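Local coordinates for flagellar hook-associated protein (PDB 4UT1) that probably serves as a structural component of the bacterial flagellum, at the junction where the hook meets the filament, at residues A[343-348]-A[423-428]; A[370-375]-A[419-424]; A[377-382]-A[391-396]. One frame throughout, in Å; residues are numbered along the deposited sequence.

Interaction 1 of 3, residues A[343-348]-A[423-428]. With EDO (1,2-ethanediol), chain L.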
loop_
_atom_site.group_PDB
_atom_site.type_symbol
_atom_site.label_atom_id
_atom_site.label_comp_id
_atom_site.label_asym_id
_atom_site.label_seq_id
_atom_site.Cartn_x
_atom_site.Cartn_y
_atom_site.Cartn_z
ATOM N N ALA A 343 8.501 5.583 -1.236
ATOM C CA ALA A 343 9.934 5.390 -1.201
ATOM C C ALA A 343 10.395 5.009 -2.592
ATOM O O ALA A 343 9.771 4.162 -3.243
ATOM C CB ALA A 343 10.318 4.316 -0.184
ATOM N N VAL A 344 11.483 5.630 -3.039
ATOM C CA VAL A 344 12.062 5.321 -4.343
ATOM C C VAL A 344 13.576 5.120 -4.214
ATOM O O VAL A 344 14.281 5.955 -3.645
ATOM C CB VAL A 344 11.778 6.422 -5.379
ATOM C CG1 VAL A 344 12.328 6.014 -6.747
ATOM C CG2 VAL A 344 10.283 6.714 -5.456
ATOM N N TYR A 345 14.053 3.988 -4.710
ATOM C CA TYR A 345 15.490 3.712 -4.771
ATOM C C TYR A 345 15.950 3.560 -6.209
ATOM O O TYR A 345 15.381 2.764 -6.949
ATOM C CB TYR A 345 15.850 2.424 -4.024
ATOM C CG TYR A 345 15.474 2.406 -2.571
ATOM C CD1 TYR A 345 16.162 3.179 -1.656
ATOM C CD2 TYR A 345 14.429 1.612 -2.114
ATOM C CE1 TYR A 345 15.821 3.169 -0.324
ATOM C CE2 TYR A 345 14.085 1.591 -0.789
ATOM C CZ TYR A 345 14.788 2.373 0.104
ATOM O OH TYR A 345 14.461 2.364 1.431
ATOM N N ALA A 346 16.993 4.289 -6.596
ATOM C CA ALA A 346 17.656 4.000 -7.863
ATOM C C ALA A 346 18.449 2.701 -7.687
ATOM O O ALA A 346 19.189 2.548 -6.717
ATOM C CB ALA A 346 18.555 5.146 -8.280
ATOM N N ASN A 347 18.227 1.738 -8.573
ATOM C CA ASN A 347 18.901 0.452 -8.470
ATOM C C ASN A 347 20.406 0.676 -8.538
ATOM O O ASN A 347 20.873 1.541 -9.274
ATOM C CB ASN A 347 18.423 -0.500 -9.575
ATOM C CG ASN A 347 18.967 -1.914 -9.416
ATOM O OD1 ASN A 347 20.159 -2.155 -9.590
ATOM N ND2 ASN A 347 18.083 -2.859 -9.114
ATOM N N GLN A 348 21.161 -0.083 -7.751
ATOM C CA GLN A 348 22.600 0.135 -7.670
ATOM C C GLN A 348 23.300 -0.201 -8.991
ATOM O O GLN A 348 24.432 0.213 -9.220
ATOM C CB GLN A 348 23.205 -0.687 -6.532
ATOM C CG GLN A 348 22.886 -0.147 -5.139
ATOM C CD GLN A 348 23.483 1.234 -4.891
ATOM O OE1 GLN A 348 23.131 2.210 -5.560
ATOM N NE2 GLN A 348 24.397 1.318 -3.925
ATOM N N THR A 423 13.318 1.155 -7.749
ATOM C CA THR A 423 12.367 0.488 -6.880
ATOM C C THR A 423 11.364 1.503 -6.385
ATOM O O THR A 423 11.725 2.579 -5.924
ATOM C CB THR A 423 13.045 -0.185 -5.690
ATOM O OG1 THR A 423 14.026 -1.083 -6.186
ATOM C CG2 THR A 423 12.012 -0.960 -4.861
ATOM N N VAL A 424 10.094 1.159 -6.507
ATOM C CA VAL A 424 9.040 2.072 -6.116
ATOM C C VAL A 424 8.186 1.405 -5.066
ATOM O O VAL A 424 7.542 0.385 -5.342
ATOM C CB VAL A 424 8.176 2.484 -7.303
ATOM C CG1 VAL A 424 7.032 3.387 -6.830
ATOM C CG2 VAL A 424 9.039 3.190 -8.345
ATOM N N LEU A 425 8.204 1.979 -3.863
ATOM C CA LEU A 425 7.476 1.443 -2.718
ATOM C C LEU A 425 6.481 2.494 -2.259
ATOM O O LEU A 425 6.777 3.289 -1.361
ATOM C CB LEU A 425 8.434 1.076 -1.574
ATOM C CG LEU A 425 9.669 0.216 -1.883
ATOM C CD1 LEU A 425 10.498 -0.007 -0.616
ATOM C CD2 LEU A 425 9.257 -1.136 -2.462
ATOM N N PRO A 426 5.305 2.535 -2.899
ATOM C CA PRO A 426 4.374 3.636 -2.649
ATOM C C PRO A 426 3.763 3.626 -1.254
ATOM O O PRO A 426 3.423 4.711 -0.776
ATOM C CB PRO A 426 3.290 3.422 -3.706
ATOM C CG PRO A 426 3.965 2.562 -4.781
ATOM C CD PRO A 426 4.838 1.652 -3.979
ATOM N N THR A 427 3.635 2.461 -0.614
ATOM C CA THR A 427 2.888 2.382 0.649
ATOM C C THR A 427 3.597 1.701 1.819
ATOM O O THR A 427 3.101 1.763 2.941
ATOM C CB THR A 427 1.553 1.641 0.465
ATOM O OG1 THR A 427 1.803 0.308 -0.001
ATOM C CG2 THR A 427 0.652 2.379 -0.531
ATOM N N ARG A 428 4.734 1.060 1.575
ATOM C CA ARG A 428 5.408 0.356 2.672
ATOM C C ARG A 428 5.686 1.293 3.843
ATOM O O ARG A 428 5.452 0.933 5.005
ATOM C CB ARG A 428 6.729 -0.277 2.212
ATOM C CG ARG A 428 7.370 -1.094 3.333
ATOM C CD ARG A 428 8.738 -1.659 2.968
ATOM N NE ARG A 428 8.672 -2.622 1.873
ATOM C CZ ARG A 428 9.737 -3.188 1.316
ATOM N NH1 ARG A 428 10.956 -2.887 1.760
ATOM N NH2 ARG A 428 9.585 -4.055 0.316
HETATM C C1 EDO L . 13.857 6.299 -0.544
HETATM O O1 EDO L . 12.833 7.265 -0.841
HETATM C C2 EDO L . 14.581 6.623 0.759
HETATM O O2 EDO L . 15.414 7.783 0.631
HETATM O O HOH W 1 15.202 -1.576 -9.082
#

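Interaction 2 of 3, residues A[370-375]-A[419-424]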
loop_
_atom_site.group_PDB
_atom_site.type_symbol
_atom_site.label_atom_id
_atom_site.label_comp_id
_atom_site.label_asym_id
_atom_site.label_seq_id
_atom_site.Cartn_x
_atom_site.Cartn_y
_atom_site.Cartn_z
ATOM N N ASP A 370 4.514 -3.609 -4.362
ATOM C CA ASP A 370 5.821 -2.970 -4.552
ATOM C C ASP A 370 6.181 -3.082 -6.025
ATOM O O ASP A 370 5.851 -4.082 -6.665
ATOM C CB ASP A 370 6.957 -3.632 -3.753
ATOM C CG ASP A 370 6.759 -3.603 -2.241
ATOM O OD1 ASP A 370 6.109 -2.681 -1.707
ATOM O OD2 ASP A 370 7.307 -4.527 -1.584
ATOM N N TYR A 371 6.899 -2.098 -6.549
ATOM C CA TYR A 371 7.162 -2.080 -7.992
ATOM C C TYR A 371 8.596 -1.757 -8.359
ATOM O O TYR A 371 9.355 -1.208 -7.566
ATOM C CB TYR A 371 6.225 -1.078 -8.691
ATOM C CG TYR A 371 4.808 -1.250 -8.234
ATOM C CD1 TYR A 371 3.967 -2.184 -8.829
ATOM C CD2 TYR A 371 4.324 -0.527 -7.151
ATOM C CE1 TYR A 371 2.668 -2.374 -8.364
ATOM C CE2 TYR A 371 3.033 -0.707 -6.683
ATOM C CZ TYR A 371 2.210 -1.633 -7.288
ATOM O OH TYR A 371 0.929 -1.802 -6.805
ATOM N N ALA A 372 8.958 -2.089 -9.596
ATOM C CA ALA A 372 10.179 -1.558 -10.174
ATOM C C ALA A 372 9.780 -0.880 -11.480
ATOM O O ALA A 372 9.007 -1.449 -12.243
ATOM C CB ALA A 372 11.210 -2.657 -10.409
ATOM N N LEU A 373 10.260 0.346 -11.682
ATOM C CA LEU A 373 10.161 1.029 -12.980
ATOM C C LEU A 373 11.483 0.891 -13.731
ATOM O O LEU A 373 12.534 1.365 -13.269
ATOM C CB LEU A 373 9.827 2.507 -12.810
ATOM C CG LEU A 373 9.541 3.201 -14.149
ATOM C CD1 LEU A 373 8.106 2.967 -14.523
ATOM C CD2 LEU A 373 9.857 4.674 -14.040
ATOM N N SER A 374 11.431 0.249 -14.893
ATOM C CA SER A 374 12.650 -0.023 -15.644
ATOM C C SER A 374 12.561 0.630 -17.010
ATOM O O SER A 374 11.473 0.842 -17.533
ATOM C CB SER A 374 12.887 -1.528 -15.782
ATOM O OG SER A 374 11.775 -2.163 -16.391
ATOM N N TYR A 375 13.716 0.941 -17.577
ATOM C CA TYR A 375 13.754 1.620 -18.865
ATOM C C TYR A 375 14.660 0.830 -19.782
ATOM O O TYR A 375 15.764 0.512 -19.394
ATOM C CB TYR A 375 14.254 3.057 -18.694
ATOM C CG TYR A 375 14.270 3.846 -19.980
ATOM C CD1 TYR A 375 13.091 4.283 -20.557
ATOM C CD2 TYR A 375 15.467 4.145 -20.620
ATOM C CE1 TYR A 375 13.097 5.003 -21.744
ATOM C CE2 TYR A 375 15.485 4.872 -21.814
ATOM C CZ TYR A 375 14.296 5.293 -22.365
ATOM O OH TYR A 375 14.296 6.010 -23.543
ATOM N N GLY A 419 18.551 -0.224 -19.254
ATOM C CA GLY A 419 19.034 -1.080 -18.183
ATOM C C GLY A 419 18.820 -0.478 -16.807
ATOM O O GLY A 419 18.978 -1.164 -15.796
ATOM N N ASP A 420 18.464 0.802 -16.753
ATOM C CA ASP A 420 18.259 1.452 -15.465
ATOM C C ASP A 420 16.927 1.017 -14.840
ATOM O O ASP A 420 15.941 0.757 -15.538
ATOM C CB ASP A 420 18.299 2.975 -15.602
ATOM C CG ASP A 420 19.709 3.521 -15.739
ATOM O OD1 ASP A 420 20.682 2.735 -15.677
ATOM O OD2 ASP A 420 19.840 4.754 -15.889
ATOM N N SER A 421 16.899 0.946 -13.516
ATOM C CA SER A 421 15.699 0.526 -12.804
ATOM C C SER A 421 15.544 1.338 -11.520
ATOM O O SER A 421 16.543 1.768 -10.942
ATOM C CB SER A 421 15.768 -0.971 -12.467
ATOM O OG SER A 421 14.590 -1.414 -11.822
ATOM N N PHE A 422 14.292 1.552 -11.101
ATOM C CA PHE A 422 13.979 2.218 -9.833
ATOM C C PHE A 422 12.987 1.399 -9.013
ATOM O O PHE A 422 11.937 0.989 -9.507
ATOM C CB PHE A 422 13.414 3.625 -10.072
ATOM C CG PHE A 422 14.349 4.525 -10.829
ATOM C CD1 PHE A 422 14.422 4.463 -12.214
ATOM C CD2 PHE A 422 15.165 5.415 -10.157
ATOM C CE1 PHE A 422 15.292 5.276 -12.912
ATOM C CE2 PHE A 422 16.035 6.231 -10.848
ATOM C CZ PHE A 422 16.098 6.160 -12.227
ATOM N N THR A 423 13.318 1.155 -7.749
ATOM C CA THR A 423 12.367 0.488 -6.880
ATOM C C THR A 423 11.364 1.503 -6.385
ATOM O O THR A 423 11.725 2.579 -5.924
ATOM C CB THR A 423 13.045 -0.185 -5.690
ATOM O OG1 THR A 423 14.026 -1.083 -6.186
ATOM C CG2 THR A 423 12.012 -0.960 -4.861
ATOM N N VAL A 424 10.094 1.159 -6.507
ATOM C CA VAL A 424 9.040 2.072 -6.116
ATOM C C VAL A 424 8.186 1.405 -5.066
ATOM O O VAL A 424 7.542 0.385 -5.342
ATOM C CB VAL A 424 8.176 2.484 -7.303
ATOM C CG1 VAL A 424 7.032 3.387 -6.830
ATOM C CG2 VAL A 424 9.039 3.190 -8.345
#

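Interaction 3 of 3, residues A[377-382]-A[391-396]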
loop_
_atom_site.group_PDB
_atom_site.type_symbol
_atom_site.label_atom_id
_atom_site.label_comp_id
_atom_site.label_asym_id
_atom_site.label_seq_id
_atom_site.Cartn_x
_atom_site.Cartn_y
_atom_site.Cartn_z
ATOM N N GLY A 377 15.474 1.782 -23.021
ATOM C CA GLY A 377 16.041 2.648 -24.038
ATOM C C GLY A 377 14.986 3.159 -24.990
ATOM O O GLY A 377 15.258 4.027 -25.828
ATOM N N ALA A 378 13.780 2.612 -24.864
ATOM C CA ALA A 378 12.649 3.043 -25.678
ATOM C C ALA A 378 11.388 3.238 -24.833
ATOM O O ALA A 378 10.627 4.175 -25.070
ATOM C CB ALA A 378 12.388 2.046 -26.797
ATOM N N LYS A 379 11.159 2.369 -23.850
ATOM C CA LYS A 379 9.960 2.500 -23.026
ATOM C C LYS A 379 10.255 2.219 -21.562
ATOM O O LYS A 379 11.293 1.642 -21.211
ATOM C CB LYS A 379 8.851 1.557 -23.501
ATOM C CG LYS A 379 9.172 0.105 -23.265
ATOM C CD LYS A 379 8.054 -0.840 -23.669
ATOM C CE LYS A 379 8.607 -2.276 -23.697
ATOM N NZ LYS A 379 7.556 -3.327 -23.819
ATOM N N TYR A 380 9.321 2.651 -20.728
ATOM C CA TYR A 380 9.336 2.381 -19.303
ATOM C C TYR A 380 8.389 1.245 -19.013
ATOM O O TYR A 380 7.282 1.203 -19.542
ATOM C CB TYR A 380 8.910 3.615 -18.513
ATOM C CG TYR A 380 9.782 4.824 -18.718
ATOM C CD1 TYR A 380 9.622 5.650 -19.837
ATOM C CD2 TYR A 380 10.756 5.154 -17.802
ATOM C CE1 TYR A 380 10.436 6.764 -20.030
ATOM C CE2 TYR A 380 11.559 6.262 -17.972
ATOM C CZ TYR A 380 11.395 7.071 -19.090
ATOM O OH TYR A 380 12.208 8.178 -19.248
ATOM N N THR A 381 8.794 0.337 -18.139
ATOM C CA THR A 381 7.895 -0.717 -17.720
ATOM C C THR A 381 7.792 -0.695 -16.201
ATOM O O THR A 381 8.792 -0.524 -15.531
ATOM C CB THR A 381 8.389 -2.088 -18.189
ATOM O OG1 THR A 381 8.559 -2.073 -19.614
ATOM C CG2 THR A 381 7.409 -3.180 -17.796
ATOM N N LEU A 382 6.576 -0.830 -15.689
ATOM C CA LEU A 382 6.344 -0.999 -14.260
ATOM C C LEU A 382 6.055 -2.461 -13.998
ATOM O O LEU A 382 5.092 -3.017 -14.530
ATOM C CB LEU A 382 5.176 -0.125 -13.780
ATOM C CG LEU A 382 5.040 -0.010 -12.257
ATOM C CD1 LEU A 382 6.093 0.937 -11.714
ATOM C CD2 LEU A 382 3.647 0.457 -11.861
ATOM N N VAL A 391 2.775 -4.539 -14.844
ATOM C CA VAL A 391 1.510 -3.870 -14.568
ATOM C C VAL A 391 1.150 -2.883 -15.671
ATOM O O VAL A 391 -0.021 -2.595 -15.883
ATOM C CB VAL A 391 1.524 -3.104 -13.244
ATOM C CG1 VAL A 391 2.221 -3.908 -12.171
ATOM C CG2 VAL A 391 2.190 -1.761 -13.435
ATOM N N GLY A 392 2.157 -2.343 -16.344
ATOM C CA GLY A 392 1.912 -1.407 -17.431
ATOM C C GLY A 392 3.184 -0.832 -18.012
ATOM O O GLY A 392 4.260 -0.973 -17.424
ATOM N N THR A 393 3.073 -0.206 -19.182
ATOM C CA THR A 393 4.221 0.436 -19.817
ATOM C C THR A 393 3.885 1.875 -20.186
ATOM O O THR A 393 2.714 2.258 -20.205
ATOM C CB THR A 393 4.681 -0.300 -21.103
ATOM O OG1 THR A 393 3.574 -0.440 -21.998
ATOM C CG2 THR A 393 5.256 -1.679 -20.786
ATOM N N ALA A 394 4.914 2.664 -20.479
ATOM C CA ALA A 394 4.718 4.031 -20.952
ATOM C C ALA A 394 5.839 4.489 -21.873
ATOM O O ALA A 394 6.992 4.085 -21.723
ATOM C CB ALA A 394 4.588 4.983 -19.790
ATOM N N THR A 395 5.486 5.341 -22.834
ATOM C CA THR A 395 6.461 5.945 -23.737
ATOM C C THR A 395 6.247 7.451 -23.832
ATOM O O THR A 395 5.920 7.960 -24.903
ATOM C CB THR A 395 6.375 5.353 -25.166
ATOM O OG1 THR A 395 5.008 5.383 -25.608
ATOM C CG2 THR A 395 6.896 3.928 -25.204
ATOM N N PRO A 396 6.424 8.170 -22.716
ATOM C CA PRO A 396 6.187 9.617 -22.702
ATOM C C PRO A 396 7.064 10.348 -23.710
ATOM O O PRO A 396 8.145 9.867 -24.032
ATOM C CB PRO A 396 6.564 10.021 -21.275
ATOM C CG PRO A 396 7.510 8.950 -20.843
ATOM C CD PRO A 396 6.937 7.698 -21.421
#

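Interaction 1 of 3, residues A[343-348]-A[423-428]
One edge of the five-stranded antiparallel sheet in the D2-like domain is formed where strand 343-346 lies along the end of strand 421-425. Ala-343 and Leu-425 form one hydrogen-bonded pair, each donating its N-H to the other's C=O, with Leu-425 N 2.8 Å from Ala-343 O. Tyr-345 and Thr-423 form the next, with Thr-423 N 2.7 Å from Tyr-345 O. Between them Val-344 pairs with Val-424 without such bonds, and Val-344 CA makes a CA-H...O contact with Thr-423 O at 3.2 Å. These two valines turn to the face covered by strand 356-360, where branched apolar side chains suit both strand and packing. On the other face CD1 of Leu-425 comes to the edge of the Tyr-345 ring, 3.9 Å from CE2. The same methyl covers one face of the Arg-428 guanidinium, whose NH1 and NH2 form salt bridges to Asp-256 and Asp-370. With chi1 of -56°, Thr-423 places OG1 beside its own backbone N; this hydroxyl bonds to Ser-255 O, and a water links it to Asn-347 ND2. Val-344 N donates to O1 of an ethanediol, probably from the crystallisation liquor, at 3.1 Å. The backbone bonds thus fix the register, and the small Ala-343 lets its CB lie beside that of Leu-425. The ethanediol is consistent with an edge N-H that solvent can reach, since Val-344 N points away from strand 421-425.

Interaction 2 of 3, residues A[370-375]-A[419-424]
The ring of Phe-422 presents its edge to Leu-373 O, with CD1 3.8 Å from that oxygen near the ring plane, whereas the ring of Tyr-371 meets Val-424 O obliquely, through CD2 at 3.8 Å; that of Tyr-375 meets the Tyr-380 ring, their planes at about 45°. In Phe-422 a chi1 of -59° sets CG beside the backbone N, which itself donates to Leu-373 O, and this brings the ring edge to the same carbonyl. In the antiparallel pairing Tyr-371 with Val-424 and Leu-373 with Phe-422 are hydrogen-bonded pairs; Val-424 N reaches Tyr-371 O at 2.7 Å. Their bulky side chains occupy one face. The opposite face carries smaller groups: Ala-372 CB lies 3.9 Å from Ser-421 OG, and Ser-374 stands across from Ser-421, their CA atoms 4.2 Å apart. Beyond the last bridge the pairing continues from Tyr-375 N to Asp-420 O and from Gly-419 N to Tyr-375 O, the latter at 2.9 Å. Gly-419 has a positive phi, at which a side chain would press on the preceding carbonyl. Asp-420 OD2 accepts from Asn-417 N and OD1 from Thr-351 N, linking the turn to the loop after strand 343-346. Strand 421-425 is flanked by strands 343-346 and 371-375; Leu-356 of strand 356-360 covers Leu-373, Phe-422 and Val-424, while Asp-370, salt-bridged through OD2 to Arg-428 NH2, also packs against Asp-301 and Ala-305 of helix 287-322.

Interaction 3 of 3, residues A[377-382]-A[391-396]
Strands 380-384 and 390-394 run antiparallel as the two arms of a beta hairpin, their short axes 4.8 Å apart at closest approach, and a classic beta bulge interrupts the pairing where Val-391 and Gly-392 both face Leu-382. Val-391, with phi and psi of -94° and -28°, has a helix-like psi that turns the chain to make this possible. Leu-382 N donates to Gly-392 O at 2.9 Å, and Leu-382 O accepts from Val-391 N, so the extra residue is taken up without losing either bond. Farther along, Tyr-380 and Ala-394 form a regular hydrogen-bonded pair, and Ala-394 O also lies in the plane of the Tyr-380 ring at its edge, 3.6 Å from CD1. Just past the strand's end the rigid ring of Pro-396 crosses the tyrosine at about a right angle, laying CD 3.7 Å from Tyr-380 CD1 and CG near CE1, oblique to the aromatic ring. Met-403 of strand 402-405 packs on both Tyr-380 and Ala-394.

The other face is threonine-rich. Thr-381 and Thr-393 lie side by side and point the same way, with Thr-393 CG2 3.5 Å from Thr-381 OG1. The Thr-393 chi1 of 54° turns OG1 between backbone N and carbonyl carbon and leaves CG2 to make this contact. Lys-379 runs extended beyond CG and passes obliquely over Thr-393, CD 4.1 Å from CG2, while its CB meets Thr-395 CG2 at 3.5 Å. Threonine fits a strand near solvent because its beta-branch favours extended backbone angles and it offers both methyl and hydroxyl. The hairpin therefore has two chemistries: Tyr-380 and Leu-382 buried inward against strands 371-375 and 402-405, with Pro-396 closing the ring's end, and threonine methyls with a lysine's aliphatic part on the more exposed side.

In the fold
All three contacts belong to one five-stranded antiparallel sheet, and together they span it from edge to edge. Interactions 1 and 2 share Thr-423 and Val-424, because strand 421-425 bonds to strand 343-346 along one border and to strand 371-375 along the other; a salt bridge from Arg-428 to Asp-370 ties them further. Interaction 3 is the outer hairpin, nested along the chain inside the loops closed by the other two, and meets interaction 2 where Thr-381 N probably hydrogen-bonds to Ser-374 O. Interactions 1 and 2 are partly buried, interaction 2 packing Tyr-371, Leu-373, Phe-422 and Val-424 on one face, whereas interaction 3 lies at the surface, with threonines and a lysine on one face.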